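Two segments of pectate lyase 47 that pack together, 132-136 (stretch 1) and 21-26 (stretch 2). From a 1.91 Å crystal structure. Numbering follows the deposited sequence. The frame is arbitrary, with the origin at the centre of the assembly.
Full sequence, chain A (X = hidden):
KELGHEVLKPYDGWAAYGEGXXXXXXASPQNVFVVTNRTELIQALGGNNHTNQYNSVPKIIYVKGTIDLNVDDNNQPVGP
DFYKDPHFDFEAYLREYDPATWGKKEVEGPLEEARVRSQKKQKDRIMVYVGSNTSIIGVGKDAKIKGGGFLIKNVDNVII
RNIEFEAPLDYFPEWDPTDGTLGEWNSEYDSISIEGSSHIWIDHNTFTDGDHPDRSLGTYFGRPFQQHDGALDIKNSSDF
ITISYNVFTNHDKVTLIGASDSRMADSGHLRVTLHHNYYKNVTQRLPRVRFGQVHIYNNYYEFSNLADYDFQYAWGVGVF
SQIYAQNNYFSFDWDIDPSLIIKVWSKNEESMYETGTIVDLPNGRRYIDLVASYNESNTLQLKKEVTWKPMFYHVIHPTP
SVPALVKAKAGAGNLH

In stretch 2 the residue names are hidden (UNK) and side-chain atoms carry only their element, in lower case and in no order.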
# COMPACT_ATOMS: atom_id res chain seq x y z
N SER A 132 9.74 12.31 -11.49
CA SER A 132 10.00 13.20 -10.36
C SER A 132 9.26 14.53 -10.50
O SER A 132 8.88 14.92 -11.61
CB SER A 132 11.51 13.47 -10.25
OG SER A 132 12.22 12.29 -9.96
N ASN A 133 9.06 15.21 -9.38
CA ASN A 133 8.37 16.50 -9.35
C ASN A 133 6.99 16.41 -9.99
O ASN A 133 6.65 17.19 -10.89
CB ASN A 133 9.22 17.54 -10.07
CG ASN A 133 10.66 17.53 -9.60
OD1 ASN A 133 10.93 17.57 -8.40
ND2 ASN A 133 11.59 17.46 -10.54
N THR A 134 6.19 15.47 -9.51
CA THR A 134 4.86 15.27 -10.04
C THR A 134 3.81 15.30 -8.94
O THR A 134 4.03 14.79 -7.84
CB THR A 134 4.75 13.91 -10.76
OG1 THR A 134 5.80 13.79 -11.73
CG2 THR A 134 3.39 13.77 -11.45
N SER A 135 2.68 15.92 -9.25
CA SER A 135 1.55 15.96 -8.33
C SER A 135 0.37 15.40 -9.11
O SER A 135 -0.00 15.95 -10.14
CB SER A 135 1.23 17.39 -7.87
OG SER A 135 2.16 17.86 -6.90
N ILE A 136 -0.17 14.28 -8.64
CA ILE A 136 -1.33 13.68 -9.28
C ILE A 136 -2.44 13.90 -8.27
O ILE A 136 -2.41 13.35 -7.16
CB ILE A 136 -1.11 12.17 -9.55
CG1 ILE A 136 0.11 11.99 -10.45
CG2 ILE A 136 -2.35 11.58 -10.23
CD1 ILE A 136 0.42 10.55 -10.82
N UNK A 21 8.59 18.00 0.46
CA UNK A 21 7.93 17.49 -0.73
C UNK A 21 6.99 18.52 -1.33
O UNK A 21 6.05 18.98 -0.68
o UNK A 21 8.05 15.25 0.18
c UNK A 21 6.51 15.60 -1.64
c UNK A 21 7.15 16.20 -0.39
N UNK A 22 7.25 18.88 -2.58
CA UNK A 22 6.44 19.87 -3.28
C UNK A 22 5.78 19.30 -4.53
O UNK A 22 4.98 19.98 -5.17
c UNK A 22 7.84 21.80 -2.44
o UNK A 22 8.40 20.63 -4.48
c UNK A 22 7.30 21.08 -3.68
N UNK A 23 6.12 18.06 -4.88
CA UNK A 23 5.54 17.45 -6.06
C UNK A 23 5.72 18.32 -7.29
O UNK A 23 6.82 18.81 -7.56
N UNK A 24 4.64 18.53 -8.04
CA UNK A 24 4.73 19.36 -9.23
C UNK A 24 4.17 20.75 -9.03
O UNK A 24 3.76 21.41 -9.99
N UNK A 25 4.17 21.21 -7.78
CA UNK A 25 3.64 22.53 -7.43
C UNK A 25 4.20 23.69 -8.25
O UNK A 25 3.47 24.62 -8.59
c UNK A 25 3.85 22.79 -5.94
N UNK A 26 5.50 23.64 -8.56
CA UNK A 26 6.13 24.71 -9.33
C UNK A 26 5.98 24.54 -10.84
O UNK A 26 6.73 25.13 -11.62
c UNK A 26 10.09 26.95 -7.68
s UNK A 26 9.71 25.25 -7.24
c UNK A 26 7.93 25.20 -7.57
c UNK A 26 7.63 24.79 -9.00

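Position 21 carries three side-chain atoms: one carbon bonded to CA that bears one oxygen and one further carbon. They do not touch stretch 1 and take no part in the contact. Branching at the first carbon with one hydroxyl and one methyl identifies threonine; the residue is Thr 21, with chi1 in the m well.

Position 22 repeats the pattern, a first carbon carrying one oxygen and one carbon, and this side chain does not touch stretch 1 either. It too is threonine. Its chi1 of 57° puts it in the p well. What matters in Thr 22 is the backbone: its O accepts a hydrogen bond from N of position 25 at 3.0 Å, closing a type II' beta turn.

Position 23 has backbone atoms alone; its CA lies 3.5 Å from Ser 135 OG and also 3.5 Å from Thr 134 O. The lack of side-chain atoms means glycine, and two further observations agree. Phi/psi of 53/-132 has the positive phi that favours glycine, and an ideal CB built on this CA would lie 2.3 Å from Ser 135 OG, a clash, and 3.1 Å from Thr 134 O. The residue is Gly 23.

Position 24 likewise lacks side-chain atoms, and its CA lies 3.3 Å from Asn 133 O. Here phi is negative, so it does not by itself argue for glycine; the absence of side-chain atoms does, and the close neighbours agree: an ideal CB would point toward stretch 1, 3.1 Å from Asn 133 O and 3.3 Å from Ser 135 N, both tight. The residue is Gly 24.

Position 25 shows a single side-chain carbon, which points sideways and does not touch stretch 1. One carbon makes it alanine, Ala 25.

Position 26 has an unbranched chain of two carbons, a sulfur and a terminal carbon, exposed and out of reach of stretch 1. This is the signature of methionine, Met 26.

The contact therefore rests on two bare glycines laid against the backbone of Asn 133 to Ser 135, with CA atoms 4.4 Å apart for Asn 133 and Gly 23 and 4.2 Å for Thr 134 and Gly 24. One hydrogen bond crosses it: Gly 24 N donates to Ser 135 OG at 2.8 Å, with an angle of 160° at the hydrogen. Ser 135 points its CB toward the turn, which brings OG to that amide. A CA-H...O contact from Asn 133 CA to Gly 23 O, 3.3 Å, supplements it. Close packing of the two glycines against stretch 1 accompanies these; the whole contact buries 183 Å², both sides summed.

Stretch 2 21-26: TTGGAM
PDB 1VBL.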